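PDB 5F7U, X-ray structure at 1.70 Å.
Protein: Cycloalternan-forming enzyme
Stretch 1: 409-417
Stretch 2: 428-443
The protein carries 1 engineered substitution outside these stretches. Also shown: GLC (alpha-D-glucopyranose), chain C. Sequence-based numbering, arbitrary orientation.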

ATOM      1  N   TYR A 409      -3.044  12.977  27.213  1.00 18.17           N
ATOM      2  CA  TYR A 409      -3.495  11.736  27.829  1.00 18.04           C
ATOM      3  C   TYR A 409      -4.651  11.927  28.818  1.00 18.15           C
ATOM      4  O   TYR A 409      -5.102  10.958  29.433  1.00 18.67           O
ATOM      5  N   ILE A 410      -5.142  13.166  28.928  1.00 18.02           N
ATOM      6  CA  ILE A 410      -6.242  13.524  29.829  1.00 18.19           C
ATOM      7  C   ILE A 410      -7.390  14.049  28.967  1.00 17.91           C
ATOM      8  O   ILE A 410      -7.164  14.833  28.037  1.00 17.38           O
ATOM      9  N   TRP A 411      -8.603  13.587  29.276  1.00 17.94           N
ATOM     10  CA  TRP A 411      -9.826  14.022  28.601  1.00 17.85           C
ATOM     11  C   TRP A 411     -10.049  15.515  28.749  1.00 18.28           C
ATOM     12  O   TRP A 411      -9.818  16.096  29.829  1.00 18.67           O
ATOM     13  N   ASN A 412     -10.525  16.136  27.674  1.00 18.11           N
ATOM     14  CA  ASN A 412     -10.854  17.560  27.723  1.00 18.65           C
ATOM     15  C   ASN A 412     -11.826  17.879  28.866  1.00 19.56           C
ATOM     16  O   ASN A 412     -12.763  17.112  29.137  1.00 19.58           O
ATOM     17  N   ASN A 413     -11.562  18.998  29.547  1.00 20.21           N
ATOM     18  CA  ASN A 413     -12.392  19.501  30.662  1.00 21.49           C
ATOM     19  C   ASN A 413     -12.307  18.688  31.966  1.00 21.92           C
ATOM     20  O   ASN A 413     -12.951  19.062  32.961  1.00 23.06           O
ATOM     21  N   ALA A 414     -11.510  17.615  31.991  1.00 21.62           N
ATOM     22  CA  ALA A 414     -11.353  16.818  33.226  1.00 22.14           C
ATOM     23  C   ALA A 414     -10.554  17.603  34.258  1.00 23.01           C
ATOM     24  O   ALA A 414      -9.570  18.271  33.922  1.00 22.99           O
ATOM     25  N   THR A 415     -10.995  17.533  35.505  1.00 23.78           N
ATOM     26  CA  THR A 415     -10.257  18.164  36.605  1.00 24.76           C
ATOM     27  C   THR A 415      -9.678  17.071  37.492  1.00 25.27           C
ATOM     28  O   THR A 415     -10.161  15.932  37.463  1.00 25.29           O
ATOM     29  N   TYR A 416      -8.629  17.418  38.246  1.00 25.92           N
ATOM     30  CA  TYR A 416      -7.799  16.453  38.997  1.00 26.35           C
ATOM     31  C   TYR A 416      -6.750  17.212  39.819  1.00 27.36           C
ATOM     32  O   TYR A 416      -6.450  18.379  39.527  1.00 27.50           O
ATOM     33  N   THR A 417      -6.171  16.543  40.813  1.00 27.96           N
ATOM     34  CA  THR A 417      -4.987  17.066  41.478  1.00 28.84           C
ATOM     35  C   THR A 417      -3.787  16.672  40.621  1.00 28.40           C
ATOM     36  O   THR A 417      -3.574  15.481  40.342  1.00 28.01           O
ATOM     37  N   ASP A 428     -10.209   6.951  38.439  1.00 28.02           N
ATOM     38  CA  ASP A 428     -10.754   7.518  39.682  1.00 29.68           C
ATOM     39  C   ASP A 428     -10.125   8.838  40.101  1.00 29.12           C
ATOM     40  O   ASP A 428     -10.684   9.538  40.948  1.00 29.26           O
ATOM     41  N   ASP A 429      -8.956   9.161  39.545  1.00 27.66           N
ATOM     42  CA  ASP A 429      -8.289  10.432  39.855  1.00 27.17           C
ATOM     43  C   ASP A 429      -9.017  11.633  39.248  1.00 26.47           C
ATOM     44  O   ASP A 429      -8.821  12.764  39.685  1.00 26.72           O
ATOM     45  N   PHE A 430      -9.849  11.392  38.233  1.00 25.42           N
ATOM     46  CA  PHE A 430     -10.462  12.490  37.475  1.00 24.67           C
ATOM     47  C   PHE A 430     -11.887  12.764  37.893  1.00 25.32           C
ATOM     48  O   PHE A 430     -12.603  11.847  38.297  1.00 26.04           O
ATOM     49  N   THR A 431     -12.262  14.038  37.845  1.00 25.42           N
ATOM     50  CA  THR A 431     -13.649  14.471  37.826  1.00 25.42           C
ATOM     51  C   THR A 431     -13.932  14.882  36.376  1.00 24.52           C
ATOM     52  O   THR A 431     -13.299  15.797  35.836  1.00 23.83           O
ATOM     53  N   PHE A 432     -14.879  14.196  35.751  1.00 23.92           N
ATOM     54  CA  PHE A 432     -15.160  14.438  34.330  1.00 23.35           C
ATOM     55  C   PHE A 432     -16.277  15.461  34.166  1.00 23.62           C
ATOM     56  O   PHE A 432     -17.291  15.386  34.842  1.00 24.48           O
ATOM     57  N   ASN A 433     -16.036  16.448  33.305  1.00 23.33           N
ATOM     58  CA  ASN A 433     -16.879  17.636  33.195  1.00 23.75           C
ATOM     59  C   ASN A 433     -17.143  17.990  31.736  1.00 23.22           C
ATOM     60  O   ASN A 433     -16.454  17.504  30.826  1.00 22.93           O
ATOM     61  N   GLY A 434     -18.124  18.865  31.532  1.00 23.64           N
ATOM     62  CA  GLY A 434     -18.274  19.596  30.268  1.00 22.98           C
ATOM     63  C   GLY A 434     -18.488  18.688  29.076  1.00 22.00           C
ATOM     64  O   GLY A 434     -19.485  17.992  29.004  1.00 22.19           O
ATOM     65  N   LYS A 435     -17.529  18.686  28.157  1.00 21.20           N
ATOM     66  CA  LYS A 435     -17.650  17.946  26.898  1.00 20.66           C
ATOM     67  C   LYS A 435     -17.598  16.425  27.052  1.00 20.23           C
ATOM     68  O   LYS A 435     -18.121  15.692  26.190  1.00 19.80           O
ATOM     69  N   TRP A 436     -17.009  15.960  28.155  1.00 20.11           N
ATOM     70  CA  TRP A 436     -16.837  14.533  28.395  1.00 19.91           C
ATOM     71  C   TRP A 436     -17.142  14.241  29.845  1.00 20.89           C
ATOM     72  O   TRP A 436     -16.237  14.196  30.678  1.00 21.00           O
ATOM     73  N   THR A 437     -18.412  14.036  30.143  1.00 21.51           N
ATOM     74  CA  THR A 437     -18.812  13.807  31.538  1.00 22.56           C
ATOM     75  C   THR A 437     -18.628  12.340  31.961  1.00 22.87           C
ATOM     76  O   THR A 437     -18.590  12.050  33.163  1.00 23.27           O
ATOM     77  N   ASP A 438     -18.542  11.419  30.991  1.00 22.29           N
ATOM     78  CA  ASP A 438     -18.389   9.995  31.307  1.00 22.80           C
ATOM     79  C   ASP A 438     -17.677   9.266  30.153  1.00 21.83           C
ATOM     80  O   ASP A 438     -18.344   8.597  29.366  1.00 21.34           O
ATOM     81  N   PRO A 439     -16.330   9.397  30.053  1.00 21.27           N
ATOM     82  CA  PRO A 439     -15.626   8.760  28.920  1.00 20.70           C
ATOM     83  C   PRO A 439     -15.818   7.235  28.849  1.00 20.86           C
ATOM     84  O   PRO A 439     -15.990   6.669  27.753  1.00 20.10           O
ATOM     85  N   LYS A 440     -15.830   6.584  30.005  1.00 22.00           N
ATOM     86  CA  LYS A 440     -16.086   5.140  30.089  1.00 22.54           C
ATOM     87  C   LYS A 440     -17.441   4.798  29.460  1.00 22.25           C
ATOM     88  O   LYS A 440     -17.533   3.906  28.624  1.00 22.11           O
ATOM     89  N   GLY A 441     -18.490   5.520  29.845  1.00 22.11           N
ATOM     90  CA  GLY A 441     -19.825   5.290  29.285  1.00 21.85           C
ATOM     91  C   GLY A 441     -19.909   5.600  27.806  1.00 21.04           C
ATOM     92  O   GLY A 441     -20.612   4.932  27.065  1.00 20.72           O
ATOM     93  N   MET A 442     -19.170   6.622  27.380  1.00 20.34           N
ATOM     94  CA  MET A 442     -19.122   6.988  25.972  1.00 19.82           C
ATOM     95  C   MET A 442     -18.519   5.830  25.171  1.00 19.16           C
ATOM     96  O   MET A 442     -19.075   5.442  24.128  1.00 18.97           O
ATOM     97  N   VAL A 443     -17.392   5.289  25.643  1.00 18.80           N
ATOM     98  CA  VAL A 443     -16.732   4.166  24.942  1.00 18.25           C
ATOM     99  C   VAL A 443     -17.660   2.933  24.910  1.00 18.45           C
ATOM    100  O   VAL A 443     -17.795   2.265  23.873  1.00 17.57           O
TER

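The two stretches run antiparallel where Thr415 and Thr431 form a single beta bridge. Thr415 N donates to Thr431 O at 2.9 Å, and Thr431 N donates to Thr415 O, also at 2.9 Å. Both bonds are nearly straight.

Asn413 extends this polar contact. Its phi is positive, and its side chain (chi1 m) points toward stretch 2. Asn413 OD1 accepts from Lys435 N at 2.9 Å, within the type II' turn from Asn433 to Trp436. Gly434 suits this turn: its phi is positive, and a CB there would lie 2.5 Å from Asn413 OD1, a clash. Asn433 (chi1 m) sends its amide back across the gap. Asn433 ND2 donates to Asn413 O at 3.0 Å and to Thr415 OG1 at 3.3 Å. Thr415 is in the p rotamer.

Four waters bridge the two stretches. Water 1 accepts from Asn433 N at 2.9 Å, and lies 2.9 Å from Asn412 O and 2.7 Å from Trp436 O. Water 2 accepts from Asn412 ND2 and Trp436 NE1, both at 3.0 Å. Water 3 joins Asn413 ND2 (3.1 Å) to Lys435 NZ (2.8 Å), at the end of an extended lysine chain. Water 4 accepts from Thr417 N and donates to Asp429 O, each at 2.8 Å.

Trp411 is the main apolar side chain of the contact. It is buried, points toward stretch 2, and has chi1 m and chi2 87°. Pro439 CB sits over one face of its ring, 3.6 Å from Trp411 CE2, in a CH-pi contact. The edge of Trp411 meets the face of Trp436 (chi1 m), with Trp411 CE3 3.7 Å from Trp436 CD2. Met442 CE reaches Trp411 CH2 at 3.5 Å. Phe432 has its CA-to-CB bond directed away, but its chi1 m rotamer brings the ring back, so that Phe432 CE1 lies 3.9 Å from Trp411 CD1.

Ala414 CB touches two phenylalanines, 3.9 Å from Phe432 CD1 and 4.1 Å from Phe430 CD1. Phe430 (chi1 m) also touches Ile410: Ile410 CG2 to Phe430 CE1 is 3.6 Å. Tyr416 CD2 approaches the edge of the Phe430 ring, 3.7 Å from Phe430 CD1.

Tyr416 (chi1 p) also binds the glucose. Its ring has GLC C1 over one face. Tyr416 OH and GLC O6 share a hydrogen bond of 2.8 Å. Tyr416 N donates to GLC O2 at 3.1 Å, and Tyr416 O accepts from GLC O3 at 3.0 Å.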

ATOM      1  CB  TYR A 409      -2.326  10.922  28.423  1.00 18.19           C
ATOM      2  CG  TYR A 409      -1.589  11.592  29.555  1.00 18.84           C
ATOM      3  CD1 TYR A 409      -2.092  11.546  30.852  1.00 19.42           C
ATOM      4  CD2 TYR A 409      -0.367  12.244  29.332  1.00 18.85           C
ATOM      5  CE1 TYR A 409      -1.422  12.169  31.898  1.00 20.27           C
ATOM      6  CE2 TYR A 409       0.321  12.861  30.376  1.00 19.41           C
ATOM      7  CZ  TYR A 409      -0.214  12.815  31.653  1.00 20.23           C
ATOM      8  OH  TYR A 409       0.445  13.400  32.719  1.00 20.97           O
ATOM      9  CB  ILE A 410      -5.801  14.579  30.865  1.00 18.81           C
ATOM     10  CG1 ILE A 410      -4.664  14.014  31.739  1.00 19.07           C
ATOM     11  CG2 ILE A 410      -6.977  15.072  31.734  1.00 19.05           C
ATOM     12  CD1 ILE A 410      -3.991  15.041  32.649  1.00 19.97           C
ATOM     13  CB  TRP A 411     -11.042  13.237  29.126  1.00 18.23           C
ATOM     14  CG  TRP A 411     -10.989  11.845  28.642  1.00 18.08           C
ATOM     15  CD1 TRP A 411     -10.337  10.791  29.234  1.00 18.35           C
ATOM     16  CD2 TRP A 411     -11.537  11.348  27.406  1.00 17.58           C
ATOM     17  NE1 TRP A 411     -10.472   9.651  28.443  1.00 17.90           N
ATOM     18  CE2 TRP A 411     -11.198   9.970  27.323  1.00 17.43           C
ATOM     19  CE3 TRP A 411     -12.298  11.931  26.367  1.00 17.24           C
ATOM     20  CZ2 TRP A 411     -11.575   9.167  26.238  1.00 16.98           C
ATOM     21  CZ3 TRP A 411     -12.681  11.118  25.285  1.00 16.67           C
ATOM     22  CH2 TRP A 411     -12.313   9.749  25.242  1.00 16.73           C
ATOM     23  CB  ASN A 412     -11.446  18.027  26.387  1.00 18.42           C
ATOM     24  CG  ASN A 412     -11.206  19.495  26.135  1.00 18.90           C
ATOM     25  OD1 ASN A 412     -10.517  20.167  26.930  1.00 19.45           O
ATOM     26  ND2 ASN A 412     -11.741  20.008  25.013  1.00 18.47           N
ATOM     27  CB  ASN A 413     -13.893  19.666  30.290  1.00 21.57           C
ATOM     28  CG  ASN A 413     -14.147  20.527  29.053  1.00 21.49           C
ATOM     29  OD1 ASN A 413     -15.176  20.352  28.406  1.00 21.42           O
ATOM     30  ND2 ASN A 413     -13.247  21.461  28.733  1.00 21.77           N
ATOM     31  CB  ALA A 414     -10.680  15.476  32.942  1.00 21.61           C
ATOM     32  CB  THR A 415     -11.124  19.157  37.397  1.00 25.45           C
ATOM     33  OG1 THR A 415     -12.292  18.496  37.911  1.00 25.84           O
ATOM     34  CG2 THR A 415     -11.544  20.332  36.510  1.00 25.25           C
ATOM     35  CB  TYR A 416      -7.075  15.491  38.032  1.00 25.38           C
ATOM     36  CG  TYR A 416      -6.294  16.221  36.953  1.00 24.46           C
ATOM     37  CD1 TYR A 416      -4.967  16.629  37.178  1.00 24.56           C
ATOM     38  CD2 TYR A 416      -6.890  16.545  35.723  1.00 23.65           C
ATOM     39  CE1 TYR A 416      -4.254  17.319  36.200  1.00 23.97           C
ATOM     40  CE2 TYR A 416      -6.181  17.236  34.741  1.00 22.98           C
ATOM     41  CZ  TYR A 416      -4.871  17.618  34.985  1.00 22.98           C
ATOM     42  OH  TYR A 416      -4.176  18.291  34.021  1.00 22.19           O
ATOM     43  CB  THR A 417      -4.876  16.534  42.915  1.00 29.80           C
ATOM     44  OG1 THR A 417      -6.038  16.941  43.641  1.00 30.62           O
ATOM     45  CG2 THR A 417      -3.618  17.076  43.626  1.00 30.48           C
ATOM     46  CB  ASP A 428     -10.600   6.523  40.842  1.00 32.69           C
ATOM     47  CG  ASP A 428     -11.495   5.308  40.698  1.00 35.25           C
ATOM     48  OD1 ASP A 428     -12.367   5.291  39.800  1.00 37.09           O
ATOM     49  OD2 ASP A 428     -11.317   4.347  41.487  1.00 38.25           O
ATOM     50  CB  ASP A 429      -6.824  10.410  39.389  1.00 26.81           C
ATOM     51  CG  ASP A 429      -5.925   9.548  40.277  1.00 27.47           C
ATOM     52  OD1 ASP A 429      -6.123   9.499  41.519  1.00 28.07           O
ATOM     53  OD2 ASP A 429      -4.992   8.926  39.731  1.00 27.12           O
ATOM     54  CB  PHE A 430     -10.421  12.180  35.987  1.00 23.27           C
ATOM     55  CG  PHE A 430      -9.042  12.017  35.448  1.00 22.46           C
ATOM     56  CD1 PHE A 430      -8.220  13.135  35.238  1.00 22.14           C
ATOM     57  CD2 PHE A 430      -8.556  10.747  35.133  1.00 21.97           C
ATOM     58  CE1 PHE A 430      -6.937  12.983  34.720  1.00 21.68           C
ATOM     59  CE2 PHE A 430      -7.271  10.589  34.616  1.00 21.36           C
ATOM     60  CZ  PHE A 430      -6.465  11.713  34.398  1.00 21.34           C
ATOM     61  CB  THR A 431     -13.870  15.654  38.787  1.00 26.54           C
ATOM     62  OG1 THR A 431     -13.513  15.254  40.110  1.00 27.28           O
ATOM     63  CG2 THR A 431     -15.322  16.128  38.788  1.00 26.97           C
ATOM     64  CB  PHE A 432     -15.433  13.120  33.614  1.00 22.76           C
ATOM     65  CG  PHE A 432     -14.231  12.221  33.562  1.00 22.57           C
ATOM     66  CD1 PHE A 432     -13.153  12.532  32.725  1.00 21.90           C
ATOM     67  CD2 PHE A 432     -14.157  11.075  34.358  1.00 22.83           C
ATOM     68  CE1 PHE A 432     -12.030  11.704  32.671  1.00 21.78           C
ATOM     69  CE2 PHE A 432     -13.041  10.244  34.299  1.00 22.64           C
ATOM     70  CZ  PHE A 432     -11.982  10.557  33.460  1.00 21.87           C
ATOM     71  CB  ASN A 433     -16.197  18.854  33.841  1.00 24.23           C
ATOM     72  CG  ASN A 433     -15.746  18.613  35.272  1.00 24.95           C
ATOM     73  OD1 ASN A 433     -16.558  18.543  36.194  1.00 25.62           O
ATOM     74  ND2 ASN A 433     -14.434  18.532  35.466  1.00 24.89           N
ATOM     75  CB  LYS A 435     -16.588  18.431  25.905  1.00 20.57           C
ATOM     76  CG  LYS A 435     -16.822  19.874  25.483  1.00 21.31           C
ATOM     77  CD  LYS A 435     -15.638  20.465  24.724  1.00 21.89           C
ATOM     78  CE  LYS A 435     -15.921  21.924  24.422  1.00 23.15           C
ATOM     79  NZ  LYS A 435     -14.683  22.650  24.019  1.00 24.21           N
ATOM     80  CB  TRP A 436     -15.420  14.077  28.077  1.00 19.40           C
ATOM     81  CG  TRP A 436     -14.951  14.454  26.723  1.00 18.79           C
ATOM     82  CD1 TRP A 436     -14.123  15.498  26.418  1.00 18.59           C
ATOM     83  CD2 TRP A 436     -15.291  13.831  25.480  1.00 18.35           C
ATOM     84  NE1 TRP A 436     -13.904  15.544  25.060  1.00 18.07           N
ATOM     85  CE2 TRP A 436     -14.621  14.547  24.461  1.00 17.99           C
ATOM     86  CE3 TRP A 436     -16.101  12.732  25.119  1.00 18.38           C
ATOM     87  CZ2 TRP A 436     -14.719  14.196  23.108  1.00 17.40           C
ATOM     88  CZ3 TRP A 436     -16.197  12.379  23.768  1.00 17.97           C
ATOM     89  CH2 TRP A 436     -15.517  13.113  22.783  1.00 17.36           C
ATOM     90  CB  THR A 437     -20.278  14.208  31.808  1.00 23.38           C
ATOM     91  OG1 THR A 437     -21.141  13.389  31.014  1.00 23.34           O
ATOM     92  CG2 THR A 437     -20.516  15.678  31.533  1.00 23.51           C
ATOM     93  CB  ASP A 438     -19.776   9.377  31.603  1.00 24.13           C
ATOM     94  CG  ASP A 438     -19.733   7.869  31.880  1.00 24.98           C
ATOM     95  OD1 ASP A 438     -18.654   7.292  32.165  1.00 25.02           O
ATOM     96  OD2 ASP A 438     -20.826   7.258  31.814  1.00 26.53           O
ATOM     97  CB  PRO A 439     -14.148   9.130  29.157  1.00 20.56           C
ATOM     98  CG  PRO A 439     -14.201  10.372  29.982  1.00 20.76           C
ATOM     99  CD  PRO A 439     -15.404  10.201  30.877  1.00 21.35           C
ATOM    100  CB  LYS A 440     -16.067   4.708  31.560  1.00 24.25           C
ATOM    101  CG  LYS A 440     -15.675   3.270  31.798  1.00 25.90           C
ATOM    102  CD  LYS A 440     -15.358   3.034  33.277  1.00 27.39           C
ATOM    103  CE  LYS A 440     -16.592   2.720  34.097  1.00 29.24           C
ATOM    104  NZ  LYS A 440     -16.229   2.198  35.449  1.00 30.84           N
ATOM    105  CB  MET A 442     -18.323   8.305  25.798  1.00 19.91           C
ATOM    106  CG  MET A 442     -18.163   8.819  24.358  1.00 19.76           C
ATOM    107  SD  MET A 442     -16.882   7.984  23.397  1.00 19.52           S
ATOM    108  CE  MET A 442     -15.419   8.542  24.266  1.00 19.34           C
ATOM    109  CB  VAL A 443     -15.341   3.868  25.549  1.00 18.57           C
ATOM    110  CG1 VAL A 443     -14.753   2.570  24.988  1.00 18.41           C
ATOM    111  CG2 VAL A 443     -14.380   5.034  25.270  1.00 18.03           C
TER
HETATM  112  C1  GLC C   2      -6.851  20.702  35.543  1.00 31.93           C
HETATM  113  C2  GLC C   2      -6.639  20.439  37.042  1.00 30.73           C
HETATM  114  C3  GLC C   2      -5.757  21.514  37.684  1.00 30.50           C
HETATM  115  C4  GLC C   2      -4.450  21.694  36.915  1.00 30.04           C
HETATM  116  C5  GLC C   2      -4.713  21.927  35.419  1.00 29.76           C
HETATM  117  C6  GLC C   2      -3.420  21.905  34.618  1.00 28.82           C
HETATM  118  O2  GLC C   2      -7.897  20.378  37.717  1.00 28.50           O
HETATM  119  O3  GLC C   2      -5.456  21.146  39.034  1.00 32.92           O
HETATM  120  O4  GLC C   2      -3.723  22.802  37.449  1.00 30.11           O
HETATM  121  O5  GLC C   2      -5.583  20.908  34.892  1.00 30.60           O
HETATM  122  O6  GLC C   2      -2.805  20.615  34.746  1.00 27.48           O
HETATM  123  O   HOH W   1     -14.004  15.640  31.364  1.00 18.13           O
HETATM  124  O   HOH W   2     -12.879  17.786  23.422  1.00 18.75           O
HETATM  125  O   HOH W   3     -13.549  23.508  26.392  1.00 28.05           O
HETATM  126  O   HOH W   4      -7.069  13.962  41.542  1.00 28.67           O